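Local coordinates for protein carbonic anhydrase (Glaciozyma antarctica, PDB 5ZTP) that probably catalyses the reversible hydration of carbon dioxide to bicarbonate and a proton, as a carbonic anhydrase of the zinc-dependent beta class, at residues L27-R32 and L80-V85; E136-L141 and T151-Y156. All blocks are in the same frame, centred on the assembly; numbering follows the deposited sequence.

Both contacts reach the same sheet, in which strands 84-90 and 152-158 run side by side and parallel, but they sit at different depths. Contact 1 is partly buried: it ties the loop before strand 33-38 to the segment entering strand 84-90, using weak backbone hydrogen bonds, prolines and two crossing arginine side chains. Contact 2 is buried, a van der Waals contact with no hydrogen bond between its segments, with helix 130-143 lying against strand 152-158. The two meet where Val85 N approaches Val152 O (2.9 Å) and Arg83 O approaches Val152 N (2.9 Å), both probable hydrogen bonds between neighbouring strands. Residues of both contacts also touch the second subunit.

Contact 1: L27-R32 and L80-V85; sequences LPPGKR and LGTREV
One face of the Arg32 guanidinium is covered by Arg83, whose CD lies over the centre of the plane, 3.6 Å from Arg32 CZ; Arg83 CG touches the group near Arg32 NH2. Arg32 NH1 stands obliquely to the Arg83 guanidinium, and the two planes are nearly parallel (19°). The Arg83 chain is bent at both chi2 and chi3, and the two side chains cross obliquely. An alanine at Arg83 would take away CG and CD and would probably uncover that face of Arg32, besides losing the packing on Met1 of the second subunit.

The backbones are joined through the Arg32 carbonyl. A type I turn from Pro29 to Arg32, closed by the hydrogen bond from Arg32 N to Pro29 O, delivers it to segment 80-85. Its oxygen receives two weak hydrogen bonds, from Arg83 N and Glu84 N, each bent to 131°, and Thr82 CA adds a CH...O contact at 3.4 Å. The contact thus joins the loop before strand 33-38 to the connection from helix 66-79 into strand 84-90, where two neighbouring parallel strands start and pairing continues between Glu84 and Ala34.

Towards Leu27 the contact turns apolar. Leu80 directs CD2 to Leu27 CG (3.9 Å), while the rigid, apolar Pro29 ring lays CD against Leu80 CB and Gly81 N. A beta carbon at Gly81 would run into the methyl CG2 of Thr82 and also crowd Pro29 CD. Thr82 OG1 is hydrogen-bonded to Ser76 OG, and Glu84 sends its carboxylate to the backbone N atoms of Tyr3 and Ala4 of the second subunit.

With Arg32 NH1 and Arg83 NE 4.1 Å apart, two like charges probably repel, so cohesion is likely to rest on the shared carbonyl, the apolar contacts and the aliphatic part of Arg83.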
ATOM      1  N   LEU A  27      14.380  -8.338  -7.671  1.00 18.54           N
ATOM      2  CA  LEU A  27      12.928  -8.295  -7.547  1.00 17.90           C
ATOM      3  C   LEU A  27      12.279  -9.128  -6.422  1.00 17.01           C
ATOM      4  O   LEU A  27      11.517  -8.573  -5.648  1.00 16.69           O
ATOM      5  CB  LEU A  27      12.318  -8.642  -8.924  1.00 18.18           C
ATOM      6  CG  LEU A  27      10.840  -8.364  -9.215  1.00 18.27           C
ATOM      7  CD1 LEU A  27      10.328  -7.085  -8.556  1.00 18.59           C
ATOM      8  CD2 LEU A  27      10.619  -8.307 -10.713  1.00 17.84           C
ATOM      9  N   PRO A  28      12.535 -10.458  -6.347  1.00 16.46           N
ATOM     10  CA  PRO A  28      11.766 -11.236  -5.376  1.00 16.16           C
ATOM     11  C   PRO A  28      12.176 -10.858  -3.980  1.00 16.77           C
ATOM     12  O   PRO A  28      13.364 -10.776  -3.738  1.00 18.04           O
ATOM     13  CB  PRO A  28      12.134 -12.695  -5.670  1.00 15.79           C
ATOM     14  CG  PRO A  28      13.282 -12.676  -6.573  1.00 15.68           C
ATOM     15  CD  PRO A  28      13.466 -11.295  -7.122  1.00 16.18           C
ATOM     16  N   PRO A  29      11.207 -10.610  -3.058  1.00 17.23           N
ATOM     17  CA  PRO A  29      11.577 -10.170  -1.698  1.00 16.54           C
ATOM     18  C   PRO A  29      12.399 -11.195  -0.912  1.00 15.41           C
ATOM     19  O   PRO A  29      12.020 -12.342  -0.846  1.00 14.84           O
ATOM     20  CB  PRO A  29      10.214  -9.942  -1.008  1.00 16.54           C
ATOM     21  CG  PRO A  29       9.225  -9.832  -2.110  1.00 16.76           C
ATOM     22  CD  PRO A  29       9.741 -10.737  -3.187  1.00 17.16           C
ATOM     23  N   GLY A  30      13.493 -10.749  -0.311  1.00 15.12           N
ATOM     24  CA  GLY A  30      14.381 -11.609   0.462  1.00 15.44           C
ATOM     25  C   GLY A  30      13.793 -12.430   1.603  1.00 15.25           C
ATOM     26  O   GLY A  30      14.153 -13.595   1.755  1.00 15.28           O
ATOM     27  N   LYS A  31      12.919 -11.835   2.412  1.00 15.11           N
ATOM     28  CA  LYS A  31      12.307 -12.551   3.547  1.00 15.81           C
ATOM     29  C   LYS A  31      11.001 -13.254   3.191  1.00 15.20           C
ATOM     30  O   LYS A  31      10.354 -13.851   4.057  1.00 14.68           O
ATOM     31  CB  LYS A  31      12.011 -11.617   4.712  1.00 16.55           C
ATOM     32  CG  LYS A  31      13.171 -10.744   5.103  1.00 17.53           C
ATOM     33  CD  LYS A  31      14.289 -11.514   5.757  1.00 17.85           C
ATOM     34  CE  LYS A  31      15.357 -10.520   6.203  1.00 18.24           C
ATOM     35  NZ  LYS A  31      16.465 -11.229   6.892  1.00 18.87           N
ATOM     36  N   ARG A  32      10.600 -13.161   1.934  1.00 14.81           N
ATOM     37  CA  ARG A  32       9.424 -13.868   1.459  1.00 14.99           C
ATOM     38  C   ARG A  32       8.180 -13.442   2.231  1.00 14.34           C
ATOM     39  O   ARG A  32       7.345 -14.262   2.592  1.00 14.31           O
ATOM     40  CB  ARG A  32       9.666 -15.369   1.571  1.00 15.58           C
ATOM     41  CG  ARG A  32      11.064 -15.767   1.132  1.00 16.39           C
ATOM     42  CD  ARG A  32      11.448 -17.122   1.671  1.00 16.78           C
ATOM     43  NE  ARG A  32      10.879 -18.161   0.846  1.00 16.94           N
ATOM     44  CZ  ARG A  32      10.715 -19.406   1.239  1.00 17.74           C
ATOM     45  NH1 ARG A  32      11.059 -19.799   2.463  1.00 17.99           N
ATOM     46  NH2 ARG A  32      10.183 -20.269   0.399  1.00 18.65           N
ATOM     47  N   LEU A  80       6.255 -13.944  -7.170  1.00 17.03           N
ATOM     48  CA  LEU A  80       7.479 -13.570  -6.465  1.00 17.15           C
ATOM     49  C   LEU A  80       7.626 -14.376  -5.137  1.00 17.47           C
ATOM     50  O   LEU A  80       6.996 -15.419  -4.995  1.00 16.46           O
ATOM     51  CB  LEU A  80       7.435 -12.063  -6.247  1.00 17.04           C
ATOM     52  CG  LEU A  80       7.179 -11.297  -7.564  1.00 16.93           C
ATOM     53  CD1 LEU A  80       6.655  -9.887  -7.344  1.00 16.91           C
ATOM     54  CD2 LEU A  80       8.451 -11.272  -8.394  1.00 16.79           C
ATOM     55  N   GLY A  81       8.466 -13.930  -4.193  1.00 18.52           N
ATOM     56  CA  GLY A  81       8.480 -14.497  -2.789  1.00 19.79           C
ATOM     57  C   GLY A  81       7.574 -15.731  -2.590  1.00 19.56           C
ATOM     58  O   GLY A  81       7.889 -16.788  -3.112  1.00 19.16           O
ATOM     59  N   THR A  82       6.493 -15.695  -1.819  1.00 19.80           N
ATOM     60  CA  THR A  82       6.321 -15.044  -0.532  1.00 20.03           C
ATOM     61  C   THR A  82       5.390 -16.058   0.109  1.00 20.75           C
ATOM     62  O   THR A  82       4.355 -16.401  -0.436  1.00 20.31           O
ATOM     63  CB  THR A  82       5.635 -13.631  -0.490  1.00 19.54           C
ATOM     64  OG1 THR A  82       4.198 -13.717  -0.611  1.00 19.28           O
ATOM     65  CG2 THR A  82       6.204 -12.703  -1.492  1.00 19.04           C
ATOM     66  N   ARG A  83       5.773 -16.577   1.247  1.00 22.28           N
ATOM     67  CA  ARG A  83       4.936 -17.549   1.909  1.00 23.60           C
ATOM     68  C   ARG A  83       4.671 -17.070   3.316  1.00 22.77           C
ATOM     69  O   ARG A  83       4.288 -17.862   4.204  1.00 22.20           O
ATOM     70  CB  ARG A  83       5.541 -18.954   1.848  1.00 25.57           C
ATOM     71  CG  ARG A  83       7.048 -19.015   1.799  1.00 27.14           C
ATOM     72  CD  ARG A  83       7.783 -18.205   2.889  1.00 28.90           C
ATOM     73  NE  ARG A  83       7.676 -18.334   4.354  1.00 29.70           N
ATOM     74  CZ  ARG A  83       7.459 -19.421   5.071  1.00 29.58           C
ATOM     75  NH1 ARG A  83       7.481 -19.279   6.390  1.00 29.42           N
ATOM     76  NH2 ARG A  83       7.189 -20.601   4.513  1.00 30.09           N
ATOM     77  N   GLU A  84       4.824 -15.749   3.493  1.00 21.26           N
ATOM     78  CA  GLU A  84       4.401 -15.099   4.715  1.00 19.84           C
ATOM     79  C   GLU A  84       3.618 -13.839   4.464  1.00 18.33           C
ATOM     80  O   GLU A  84       3.987 -13.009   3.631  1.00 18.18           O
ATOM     81  CB  GLU A  84       5.595 -14.797   5.609  1.00 20.85           C
ATOM     82  CG  GLU A  84       5.214 -14.029   6.865  1.00 21.28           C
ATOM     83  CD  GLU A  84       6.211 -14.159   7.980  1.00 21.45           C
ATOM     84  OE1 GLU A  84       7.371 -14.557   7.719  1.00 20.98           O
ATOM     85  OE2 GLU A  84       5.799 -13.855   9.120  1.00 22.94           O
ATOM     86  N   VAL A  85       2.532 -13.709   5.222  1.00 17.19           N
ATOM     87  CA  VAL A  85       1.761 -12.472   5.308  1.00 16.21           C
ATOM     88  C   VAL A  85       1.675 -11.995   6.736  1.00 15.59           C
ATOM     89  O   VAL A  85       1.184 -12.708   7.607  1.00 14.89           O
ATOM     90  CB  VAL A  85       0.316 -12.670   4.795  1.00 15.94           C
ATOM     91  CG1 VAL A  85      -0.489 -11.364   4.876  1.00 15.56           C
ATOM     92  CG2 VAL A  85       0.348 -13.226   3.373  1.00 15.92           C
TER

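Contact 2: E136-L141 and T151-Y156; sequences EDVAFL and TVISGY
Strand 152-158 is entered from Thr151, whose OG1 is taken up by Leu148 O and Gln77 NE2, and the first residue to meet the helix is Ile153. Its side chain starts toward the helix with CG1 anti to the carbonyl carbon (chi1 -54°), which divides its branches between two helix residues one turn apart. CG2 touches Val138 CG1 at 4.0 Å, while CD1 reaches along the helix to Leu141, lying 3.8 Å from Leu141 O and 4.3 Å from Leu141 CB. A branched, wholly apolar residue suits such a double task.

Ser154, next in line, points away from the helix, as strand alternation requires; its OG lies at the edge of the Tyr156 ring, in plane, and both side chains pack on Ala4 of the second subunit.

Gly155 returns to the helix side. Val138 CG2 comes down on Gly155 CA at 3.7 Å. A beta carbon at Gly155 would clash with that methyl, so the absence of a side chain is what lets the valine settle on the backbone.

The axes of helix segment 136-141 and strand segment 152-156 approach to 8.0 Å and run nearly antiparallel (170°). This is the helix-on-sheet layer of an alpha/beta fold: helix 130-143 lies within the beta-alpha-beta crossover joining parallel strands 84-90 and 152-158, consistent with the beta-class carbonic anhydrase fold.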
ATOM      1  N   GLU A 136     -10.651 -10.955  11.645  1.00 15.42           N
ATOM      2  CA  GLU A 136     -11.415 -11.176  10.412  1.00 15.23           C
ATOM      3  C   GLU A 136     -10.523 -11.208   9.187  1.00 14.93           C
ATOM      4  O   GLU A 136     -10.608 -12.137   8.388  1.00 14.70           O
ATOM      5  CB  GLU A 136     -12.519 -10.115  10.231  1.00 15.69           C
ATOM      6  CG  GLU A 136     -13.862 -10.510  10.853  1.00 15.99           C
ATOM      7  CD  GLU A 136     -14.661  -9.350  11.445  1.00 16.20           C
ATOM      8  OE1 GLU A 136     -15.088  -8.451  10.705  1.00 15.61           O
ATOM      9  OE2 GLU A 136     -14.894  -9.352  12.682  1.00 17.20           O
ATOM     10  N   ASP A 137      -9.652 -10.218   9.028  1.00 14.70           N
ATOM     11  CA  ASP A 137      -8.719 -10.252   7.875  1.00 14.31           C
ATOM     12  C   ASP A 137      -7.723 -11.423   7.884  1.00 13.66           C
ATOM     13  O   ASP A 137      -7.447 -12.008   6.866  1.00 13.39           O
ATOM     14  CB  ASP A 137      -7.963  -8.939   7.745  1.00 14.28           C
ATOM     15  CG  ASP A 137      -8.721  -7.916   6.955  1.00 14.36           C
ATOM     16  OD1 ASP A 137      -9.822  -8.201   6.445  1.00 15.09           O
ATOM     17  OD2 ASP A 137      -8.203  -6.809   6.802  1.00 14.24           O
ATOM     18  N   VAL A 138      -7.174 -11.759   9.027  1.00 13.65           N
ATOM     19  CA  VAL A 138      -6.277 -12.898   9.094  1.00 13.91           C
ATOM     20  C   VAL A 138      -7.001 -14.179   8.645  1.00 14.63           C
ATOM     21  O   VAL A 138      -6.559 -14.881   7.716  1.00 14.76           O
ATOM     22  CB  VAL A 138      -5.739 -13.080  10.518  1.00 13.55           C
ATOM     23  CG1 VAL A 138      -4.927 -14.358  10.628  1.00 13.62           C
ATOM     24  CG2 VAL A 138      -4.888 -11.890  10.892  1.00 13.69           C
ATOM     25  N   ALA A 139      -8.111 -14.477   9.322  1.00 15.13           N
ATOM     26  CA  ALA A 139      -8.944 -15.655   9.034  1.00 15.38           C
ATOM     27  C   ALA A 139      -9.269 -15.771   7.551  1.00 15.77           C
ATOM     28  O   ALA A 139      -9.081 -16.831   6.934  1.00 16.85           O
ATOM     29  CB  ALA A 139     -10.245 -15.553   9.815  1.00 15.38           C
ATOM     30  N   PHE A 140      -9.809 -14.678   7.015  1.00 15.24           N
ATOM     31  CA  PHE A 140     -10.158 -14.562   5.615  1.00 14.88           C
ATOM     32  C   PHE A 140      -9.033 -15.097   4.741  1.00 15.55           C
ATOM     33  O   PHE A 140      -9.268 -15.934   3.859  1.00 16.25           O
ATOM     34  CB  PHE A 140     -10.464 -13.090   5.326  1.00 14.06           C
ATOM     35  CG  PHE A 140     -10.616 -12.749   3.878  1.00 13.35           C
ATOM     36  CD1 PHE A 140     -11.738 -13.117   3.175  1.00 13.38           C
ATOM     37  CD2 PHE A 140      -9.662 -12.000   3.235  1.00 13.21           C
ATOM     38  CE1 PHE A 140     -11.903 -12.765   1.838  1.00 13.23           C
ATOM     39  CE2 PHE A 140      -9.823 -11.652   1.900  1.00 13.37           C
ATOM     40  CZ  PHE A 140     -10.944 -12.038   1.197  1.00 12.97           C
ATOM     41  N   LEU A 141      -7.820 -14.617   5.000  1.00 15.78           N
ATOM     42  CA  LEU A 141      -6.662 -14.955   4.181  1.00 16.22           C
ATOM     43  C   LEU A 141      -6.248 -16.389   4.448  1.00 17.14           C
ATOM     44  O   LEU A 141      -5.855 -17.108   3.545  1.00 17.20           O
ATOM     45  CB  LEU A 141      -5.496 -14.004   4.477  1.00 15.67           C
ATOM     46  CG  LEU A 141      -5.576 -12.552   4.003  1.00 15.21           C
ATOM     47  CD1 LEU A 141      -4.361 -11.800   4.511  1.00 14.76           C
ATOM     48  CD2 LEU A 141      -5.650 -12.471   2.487  1.00 14.95           C
ATOM     49  N   THR A 151       0.999 -20.870   3.541  1.00 21.05           N
ATOM     50  CA  THR A 151       1.335 -19.514   3.949  1.00 20.55           C
ATOM     51  C   THR A 151       1.208 -19.343   5.462  1.00 19.66           C
ATOM     52  O   THR A 151       0.204 -19.737   6.041  1.00 18.80           O
ATOM     53  CB  THR A 151       0.448 -18.491   3.208  1.00 20.34           C
ATOM     54  OG1 THR A 151       0.527 -18.770   1.810  1.00 20.22           O
ATOM     55  CG2 THR A 151       0.902 -17.050   3.468  1.00 19.72           C
ATOM     56  N   VAL A 152       2.240 -18.785   6.099  1.00 19.30           N
ATOM     57  CA  VAL A 152       2.100 -18.364   7.517  1.00 18.88           C
ATOM     58  C   VAL A 152       1.479 -17.003   7.488  1.00 17.51           C
ATOM     59  O   VAL A 152       1.893 -16.143   6.705  1.00 17.21           O
ATOM     60  CB  VAL A 152       3.404 -18.295   8.393  1.00 18.96           C
ATOM     61  CG1 VAL A 152       4.375 -19.415   8.047  1.00 19.50           C
ATOM     62  CG2 VAL A 152       4.078 -16.929   8.332  1.00 18.93           C
ATOM     63  N   ILE A 153       0.485 -16.820   8.337  1.00 16.91           N
ATOM     64  CA  ILE A 153      -0.282 -15.583   8.352  1.00 17.21           C
ATOM     65  C   ILE A 153      -0.465 -15.144   9.805  1.00 17.00           C
ATOM     66  O   ILE A 153      -0.861 -15.946  10.655  1.00 16.73           O
ATOM     67  CB  ILE A 153      -1.664 -15.734   7.616  1.00 16.81           C
ATOM     68  CG1 ILE A 153      -1.486 -16.280   6.190  1.00 16.62           C
ATOM     69  CG2 ILE A 153      -2.373 -14.393   7.516  1.00 16.67           C
ATOM     70  CD1 ILE A 153      -2.695 -17.006   5.660  1.00 16.84           C
ATOM     71  N   SER A 154      -0.192 -13.869  10.059  1.00 16.93           N
ATOM     72  CA  SER A 154      -0.322 -13.285  11.377  1.00 17.20           C
ATOM     73  C   SER A 154      -0.843 -11.869  11.252  1.00 16.91           C
ATOM     74  O   SER A 154      -0.731 -11.243  10.215  1.00 16.49           O
ATOM     75  CB  SER A 154       1.017 -13.306  12.138  1.00 18.07           C
ATOM     76  OG  SER A 154       2.151 -12.989  11.315  1.00 19.83           O
ATOM     77  N   GLY A 155      -1.432 -11.382  12.332  1.00 17.49           N
ATOM     78  CA  GLY A 155      -2.072 -10.078  12.359  1.00 17.28           C
ATOM     79  C   GLY A 155      -1.747  -9.327  13.639  1.00 17.66           C
ATOM     80  O   GLY A 155      -1.817  -9.890  14.761  1.00 17.13           O
ATOM     81  N   TYR A 156      -1.403  -8.053  13.457  1.00 17.45           N
ATOM     82  CA  TYR A 156      -0.915  -7.211  14.520  1.00 17.80           C
ATOM     83  C   TYR A 156      -1.659  -5.900  14.526  1.00 18.10           C
ATOM     84  O   TYR A 156      -1.979  -5.358  13.463  1.00 18.63           O
ATOM     85  CB  TYR A 156       0.571  -6.920  14.318  1.00 18.55           C
ATOM     86  CG  TYR A 156       1.429  -8.131  14.549  1.00 19.28           C
ATOM     87  CD1 TYR A 156       1.519  -9.122  13.584  1.00 19.95           C
ATOM     88  CD2 TYR A 156       2.130  -8.309  15.745  1.00 19.41           C
ATOM     89  CE1 TYR A 156       2.276 -10.271  13.800  1.00 20.36           C
ATOM     90  CE2 TYR A 156       2.909  -9.435  15.956  1.00 19.80           C
ATOM     91  CZ  TYR A 156       2.975 -10.427  14.985  1.00 20.13           C
ATOM     92  OH  TYR A 156       3.711 -11.585  15.180  1.00 19.94           O
TER